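Local coordinates for chorismate mutase protein (Bartonella henselae, PDB 3RMI) that probably catalyses the Claisen rearrangement of chorismate to prephenate, the step that commits the shikimate route toward phenylalanine and tyrosine, at residues Q60-R65 and K82-I87; R65-A70 and F75-A80. All coordinates share one frame; numbering follows the deposited sequence.

Overall arrangement
Contacts 1 and 2 join the same two elements, helices 56-72 and 77-106, and show how the chemistry of a helical hairpin changes along its length. Contact 2 lies at the closed end, nested within the longer loop that contact 1 closes, and the centres of the two are about 8 Å apart. Both are partly buried. Contact 1, the nearer to the middle of the chain, joins its segments by van der Waals packing, with the Gln62 amide directed to bound malate. Contact 2 buries about twice the surface and adds a backbone hydrogen bond and a surface salt bridge to an alanine-lined interior. Leu66 of contact 2 packs on Leu84 of contact 1, so the apolar seam runs on between them.

Contact 1: Q60-R65 and K82-I87; sequences QYQIKR and KFLKFI. With MLT (D-malate), chain D.
Leu84 reaches from helix 77-106 toward Gln62 and Ile63, and its CD2 methyl makes nearly all of the close packing. With CG anti to the backbone N (chi1 179°), the branch is carried straight at the backbone of helix 56-72, where CD2 lies 3.5 Å from Gln62 O. The same methyl meets Gln62 CB at 3.9 Å and Ile63 CG1 at 3.8 Å, thus bearing on both backbone and side chain at once. Arg35 of helix 4-48 touches Leu84 and Gln62, which places this buried part against the long first helix. The other side is looser and faces solvent. There Ile63 CD1 meets the aliphatic part of Lys85, with CE 4.0 Å away, while the ammonium group forms a long, weak ion pair with Glu81. The segments run 150° apart in direction and their axes come no nearer than 10.2 Å, a spacing bridged mainly by Leu84. Gln62 meanwhile sends its amide past Leu84 to the ligand: the chain is extended beyond CG, and NE2 donates to O4 of D-malate at 2.9 Å in a fairly straight bond (165°). Arg35, Lys46 and Arg58 of the same chain and Arg18 of the second subunit also bind malate, so that the ligand, probably a dianion, lies among basic side chains. An all-helical dimer whose anion-binding pocket draws residues from both subunits is characteristic of the AroQ class of chorismate mutases, and malate probably occupies the active site here.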
loop_
_atom_site.group_PDB
_atom_site.type_symbol
_atom_site.label_atom_id
_atom_site.label_comp_id
_atom_site.label_asym_id
_atom_site.label_seq_id
_atom_site.Cartn_x
_atom_site.Cartn_y
_atom_site.Cartn_z
ATOM N N GLN A 60 -16.634 1.748 -6.630
ATOM C CA GLN A 60 -17.528 1.046 -5.712
ATOM C C GLN A 60 -17.301 -0.446 -5.739
ATOM O O GLN A 60 -17.338 -1.098 -4.696
ATOM C CB GLN A 60 -18.978 1.236 -6.104
ATOM C CG GLN A 60 -19.704 2.339 -5.434
ATOM C CD GLN A 60 -21.089 2.549 -6.076
ATOM O OE1 GLN A 60 -21.414 3.670 -6.477
ATOM N NE2 GLN A 60 -21.890 1.462 -6.203
ATOM N N TYR A 61 -17.139 -0.990 -6.943
ATOM C CA TYR A 61 -16.858 -2.417 -7.113
ATOM C C TYR A 61 -15.512 -2.798 -6.466
ATOM O O TYR A 61 -15.409 -3.786 -5.753
ATOM C CB TYR A 61 -16.863 -2.774 -8.623
ATOM C CG TYR A 61 -16.305 -4.149 -8.944
ATOM C CD1 TYR A 61 -17.081 -5.310 -8.779
ATOM C CD2 TYR A 61 -14.990 -4.296 -9.392
ATOM C CE1 TYR A 61 -16.548 -6.589 -9.067
ATOM C CE2 TYR A 61 -14.457 -5.559 -9.663
ATOM C CZ TYR A 61 -15.231 -6.693 -9.502
ATOM O OH TYR A 61 -14.689 -7.920 -9.798
ATOM N N GLN A 62 -14.488 -2.003 -6.729
ATOM C CA GLN A 62 -13.147 -2.324 -6.242
ATOM C C GLN A 62 -13.175 -2.364 -4.709
ATOM O O GLN A 62 -12.587 -3.230 -4.104
ATOM C CB GLN A 62 -12.119 -1.292 -6.714
ATOM C CG GLN A 62 -11.843 -1.170 -8.209
ATOM C CD GLN A 62 -10.778 -0.126 -8.492
ATOM O OE1 GLN A 62 -9.588 -0.415 -8.391
ATOM N NE2 GLN A 62 -11.187 1.090 -8.829
ATOM N N ILE A 63 -13.904 -1.442 -4.099
ATOM C CA ILE A 63 -13.986 -1.360 -2.657
ATOM C C ILE A 63 -14.768 -2.537 -2.068
ATOM O O ILE A 63 -14.288 -3.146 -1.107
ATOM C CB ILE A 63 -14.614 -0.023 -2.189
ATOM C CG1 ILE A 63 -13.621 1.127 -2.394
ATOM C CG2 ILE A 63 -15.008 -0.090 -0.714
ATOM C CD1 ILE A 63 -14.284 2.513 -2.305
ATOM N N LYS A 64 -15.953 -2.857 -2.610
ATOM C CA LYS A 64 -16.754 -3.949 -2.049
ATOM C C LYS A 64 -15.952 -5.238 -2.174
ATOM O O LYS A 64 -15.860 -6.013 -1.230
ATOM C CB LYS A 64 -18.186 -4.089 -2.674
ATOM N N ARG A 65 -15.342 -5.434 -3.338
ATOM C CA ARG A 65 -14.575 -6.645 -3.606
ATOM C C ARG A 65 -13.392 -6.787 -2.657
ATOM O O ARG A 65 -13.173 -7.834 -2.089
ATOM C CB ARG A 65 -14.102 -6.631 -5.043
ATOM C CG ARG A 65 -13.283 -7.837 -5.450
ATOM C CD ARG A 65 -12.639 -7.601 -6.819
ATOM N NE ARG A 65 -11.558 -8.540 -7.118
ATOM C CZ ARG A 65 -10.264 -8.314 -6.891
ATOM N NH1 ARG A 65 -9.791 -7.150 -6.349
ATOM N NH2 ARG A 65 -9.410 -9.279 -7.240
ATOM N N LYS A 82 -9.365 1.908 3.339
ATOM C CA LYS A 82 -8.504 3.071 3.537
ATOM C C LYS A 82 -7.289 2.993 2.614
ATOM O O LYS A 82 -6.887 3.988 2.000
ATOM C CB LYS A 82 -8.041 3.127 5.001
ATOM C CG LYS A 82 -7.759 4.531 5.535
ATOM C CD LYS A 82 -7.403 4.572 7.053
ATOM C CE LYS A 82 -6.754 5.956 7.424
ATOM N NZ LYS A 82 -6.266 6.115 8.849
ATOM N N PHE A 83 -6.709 1.799 2.517
ATOM C CA PHE A 83 -5.536 1.565 1.669
ATOM C C PHE A 83 -5.861 1.713 0.186
ATOM O O PHE A 83 -5.153 2.405 -0.556
ATOM C CB PHE A 83 -4.949 0.188 1.953
ATOM C CG PHE A 83 -3.942 -0.266 0.929
ATOM C CD1 PHE A 83 -2.743 0.350 0.806
ATOM C CD2 PHE A 83 -4.228 -1.309 0.070
ATOM C CE1 PHE A 83 -1.832 -0.066 -0.159
ATOM C CE2 PHE A 83 -3.319 -1.718 -0.874
ATOM C CZ PHE A 83 -2.123 -1.088 -0.977
ATOM N N LEU A 84 -6.935 1.080 -0.257
ATOM C CA LEU A 84 -7.330 1.207 -1.647
ATOM C C LEU A 84 -7.659 2.662 -2.009
ATOM O O LEU A 84 -7.273 3.150 -3.074
ATOM C CB LEU A 84 -8.511 0.299 -1.932
ATOM C CG LEU A 84 -9.099 0.284 -3.341
ATOM C CD1 LEU A 84 -8.100 -0.188 -4.396
ATOM C CD2 LEU A 84 -10.348 -0.602 -3.325
ATOM N N LYS A 85 -8.332 3.368 -1.119
ATOM C CA LYS A 85 -8.687 4.739 -1.391
ATOM C C LYS A 85 -7.458 5.622 -1.492
ATOM O O LYS A 85 -7.434 6.580 -2.259
ATOM C CB LYS A 85 -9.631 5.284 -0.302
ATOM C CG LYS A 85 -11.094 4.856 -0.491
ATOM C CD LYS A 85 -12.050 5.571 0.482
ATOM C CE LYS A 85 -13.403 5.795 -0.179
ATOM N NZ LYS A 85 -14.513 5.926 0.826
ATOM N N PHE A 86 -6.446 5.308 -0.692
ATOM C CA PHE A 86 -5.149 5.971 -0.759
ATOM C C PHE A 86 -4.519 5.777 -2.128
ATOM O O PHE A 86 -3.998 6.721 -2.727
ATOM C CB PHE A 86 -4.227 5.424 0.354
ATOM C CG PHE A 86 -2.825 5.949 0.298
ATOM C CD1 PHE A 86 -2.515 7.193 0.856
ATOM C CD2 PHE A 86 -1.819 5.210 -0.307
ATOM C CE1 PHE A 86 -1.230 7.692 0.813
ATOM C CE2 PHE A 86 -0.519 5.702 -0.373
ATOM C CZ PHE A 86 -0.225 6.953 0.196
ATOM N N ILE A 87 -4.563 4.553 -2.633
ATOM C CA ILE A 87 -4.032 4.297 -3.958
ATOM C C ILE A 87 -4.869 5.012 -5.035
ATOM O O ILE A 87 -4.328 5.635 -5.952
ATOM C CB ILE A 87 -3.974 2.802 -4.261
ATOM C CG1 ILE A 87 -3.043 2.092 -3.276
ATOM C CG2 ILE A 87 -3.465 2.574 -5.647
ATOM C CD1 ILE A 87 -1.598 2.603 -3.354
HETATM C C1 MLT D . -9.226 3.214 -12.731
HETATM O O1 MLT D . -10.031 3.666 -13.603
HETATM O O2 MLT D . -8.752 4.076 -12.005
HETATM C C2 MLT D . -8.840 1.758 -12.592
HETATM O O3 MLT D . -9.964 1.091 -13.075
HETATM C C3 MLT D . -8.524 1.062 -11.265
HETATM C C4 MLT D . -8.188 1.897 -10.014
HETATM O O4 MLT D . -8.999 2.781 -9.549
HETATM O O5 MLT D . -7.122 1.682 -9.370
#

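Contact 2: R65-A70 and F75-A80. With EDO (1,2-ethanediol), chain B.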
loop_
_atom_site.group_PDB
_atom_site.type_symbol
_atom_site.label_atom_id
_atom_site.label_comp_id
_atom_site.label_asym_id
_atom_site.label_seq_id
_atom_site.Cartn_x
_atom_site.Cartn_y
_atom_site.Cartn_z
ATOM N N ARG A 65 -15.342 -5.434 -3.338
ATOM C CA ARG A 65 -14.575 -6.645 -3.606
ATOM C C ARG A 65 -13.392 -6.787 -2.657
ATOM O O ARG A 65 -13.173 -7.834 -2.089
ATOM C CB ARG A 65 -14.102 -6.631 -5.043
ATOM C CG ARG A 65 -13.283 -7.837 -5.450
ATOM C CD ARG A 65 -12.639 -7.601 -6.819
ATOM N NE ARG A 65 -11.558 -8.540 -7.118
ATOM C CZ ARG A 65 -10.264 -8.314 -6.891
ATOM N NH1 ARG A 65 -9.791 -7.150 -6.349
ATOM N NH2 ARG A 65 -9.410 -9.279 -7.240
ATOM N N LEU A 66 -12.647 -5.725 -2.456
ATOM C CA LEU A 66 -11.473 -5.831 -1.619
ATOM C C LEU A 66 -11.869 -6.030 -0.158
ATOM O O LEU A 66 -11.205 -6.745 0.589
ATOM C CB LEU A 66 -10.551 -4.617 -1.799
ATOM C CG LEU A 66 -9.083 -4.908 -1.461
ATOM C CD1 LEU A 66 -8.520 -5.987 -2.426
ATOM C CD2 LEU A 66 -8.237 -3.639 -1.513
ATOM N N ARG A 67 -12.965 -5.406 0.247
ATOM C CA ARG A 67 -13.460 -5.621 1.589
ATOM C C ARG A 67 -13.810 -7.102 1.803
ATOM O O ARG A 67 -13.409 -7.675 2.830
ATOM C CB ARG A 67 -14.647 -4.706 1.885
ATOM C CG ARG A 67 -14.242 -3.264 2.188
ATOM C CD ARG A 67 -15.488 -2.400 2.438
ATOM N NE ARG A 67 -16.097 -2.744 3.709
ATOM C CZ ARG A 67 -15.804 -2.194 4.889
ATOM N NH1 ARG A 67 -14.932 -1.195 4.996
ATOM N NH2 ARG A 67 -16.434 -2.627 5.976
ATOM N N LYS A 68 -14.516 -7.721 0.845
ATOM C CA LYS A 68 -14.944 -9.125 1.011
ATOM C C LYS A 68 -13.711 -9.996 1.099
ATOM O O LYS A 68 -13.607 -10.840 1.979
ATOM C CB LYS A 68 -15.893 -9.624 -0.107
ATOM N N LEU A 69 -12.757 -9.764 0.207
ATOM C CA LEU A 69 -11.523 -10.575 0.162
ATOM C C LEU A 69 -10.659 -10.372 1.408
ATOM O O LEU A 69 -10.059 -11.322 1.899
ATOM C CB LEU A 69 -10.717 -10.314 -1.131
ATOM C CG LEU A 69 -11.447 -10.616 -2.478
ATOM C CD1 LEU A 69 -10.571 -10.277 -3.742
ATOM C CD2 LEU A 69 -12.044 -12.069 -2.588
ATOM N N ALA A 70 -10.637 -9.151 1.934
ATOM C CA ALA A 70 -9.971 -8.854 3.196
ATOM C C ALA A 70 -10.576 -9.645 4.366
ATOM O O ALA A 70 -9.841 -10.233 5.165
ATOM C CB ALA A 70 -10.021 -7.360 3.484
ATOM N N PHE A 75 -8.267 -10.071 7.467
ATOM C CA PHE A 75 -7.654 -8.749 7.366
ATOM C C PHE A 75 -8.741 -7.670 7.516
ATOM O O PHE A 75 -9.853 -7.829 6.973
ATOM C CB PHE A 75 -7.010 -8.641 5.989
ATOM C CG PHE A 75 -6.110 -7.462 5.821
ATOM C CD1 PHE A 75 -4.757 -7.583 6.030
ATOM C CD2 PHE A 75 -6.614 -6.232 5.439
ATOM C CE1 PHE A 75 -3.916 -6.487 5.862
ATOM C CE2 PHE A 75 -5.780 -5.149 5.262
ATOM C CZ PHE A 75 -4.429 -5.276 5.470
ATOM N N ASP A 76 -8.415 -6.588 8.231
ATOM C CA ASP A 76 -9.391 -5.560 8.589
ATOM C C ASP A 76 -9.985 -4.898 7.353
ATOM O O ASP A 76 -9.270 -4.265 6.591
ATOM C CB ASP A 76 -8.752 -4.483 9.471
ATOM C CG ASP A 76 -9.768 -3.453 9.981
ATOM O OD1 ASP A 76 -10.952 -3.799 10.135
ATOM O OD2 ASP A 76 -9.400 -2.287 10.246
ATOM N N PRO A 77 -11.306 -5.020 7.160
ATOM C CA PRO A 77 -11.861 -4.515 5.897
ATOM C C PRO A 77 -11.847 -3.008 5.784
ATOM O O PRO A 77 -11.729 -2.492 4.689
ATOM C CB PRO A 77 -13.291 -5.044 5.895
ATOM C CG PRO A 77 -13.611 -5.272 7.358
ATOM C CD PRO A 77 -12.315 -5.712 7.975
ATOM N N ASP A 78 -11.962 -2.311 6.911
ATOM C CA ASP A 78 -11.846 -0.849 6.925
ATOM C C ASP A 78 -10.463 -0.368 6.496
ATOM O O ASP A 78 -10.343 0.626 5.751
ATOM C CB ASP A 78 -12.204 -0.300 8.302
ATOM C CG ASP A 78 -13.681 -0.529 8.648
ATOM O OD1 ASP A 78 -14.520 -0.468 7.727
ATOM O OD2 ASP A 78 -14.003 -0.786 9.828
ATOM N N PHE A 79 -9.423 -1.065 6.938
ATOM C CA PHE A 79 -8.087 -0.674 6.536
ATOM C C PHE A 79 -7.821 -1.027 5.082
ATOM O O PHE A 79 -7.212 -0.236 4.368
ATOM C CB PHE A 79 -7.011 -1.262 7.437
ATOM C CG PHE A 79 -5.648 -0.696 7.154
ATOM C CD1 PHE A 79 -5.359 0.630 7.473
ATOM C CD2 PHE A 79 -4.663 -1.466 6.526
ATOM C CE1 PHE A 79 -4.092 1.183 7.168
ATOM C CE2 PHE A 79 -3.402 -0.928 6.239
ATOM C CZ PHE A 79 -3.114 0.389 6.559
ATOM N N ALA A 80 -8.290 -2.188 4.634
ATOM C CA ALA A 80 -8.249 -2.501 3.208
ATOM C C ALA A 80 -8.836 -1.342 2.383
ATOM O O ALA A 80 -8.249 -0.909 1.401
ATOM C CB ALA A 80 -8.991 -3.817 2.909
HETATM C C1 EDO B . -4.776 -6.274 10.124
HETATM O O1 EDO B . -6.106 -6.663 9.758
HETATM C C2 EDO B . -4.497 -4.910 9.505
HETATM O O2 EDO B . -4.213 -3.976 10.547
#
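Phe75 meets Ala70 first through the backbone: its N-H donates to Ala70 O at 2.8 Å, tying the start of the second segment to the last turns of helix 56-72. The side chain starts toward helix 56-72, but the chi1 torsion of -168° swings the ring off the helix, with CG beside its own carbonyl carbon, leaving CD2 4.1 Å from Ala70 CB. C2 of a 1,2-ethanediol, probably a remnant of the crystallisation liquor, lies over one ring face toward the rim, and Ala33 of the second subunit also packs on this phenylalanine. Asp76 gives its backbone N-H to O1 of the same diol at 2.8 Å and takes the N-cap position of helix 77-106. This is the turn of an antiparallel helical hairpin, the second of the two that the three helices of an AroQ-type chain make in succession. Pro77 opens the new helix and packs against one face of the Arg67 guanidinium, CB lying 3.9 Å from its plane, over its centre, the two side chains crossing at about a right angle. Asp78 holds the same group at its edge. Arg67 NH1 donates to Asp78 OD1 at 2.9 Å, within the guanidinium plane but on the anti side of a carboxylate turned 45° to it, and NH2 adds a weak second bond to that oxygen. The bend of the arginine chain at chi3 (71°) turns its end over the proline; Glu81 forms a further salt bridge with NH1. Phe79 faces the second subunit, where its ring meets that of Phe36. Ala80 turns back inward, its CB 3.7 Å from Ala70 CB, and beside this small-residue contact Leu66 CD2 lies 4.0 Å from Ala80 O.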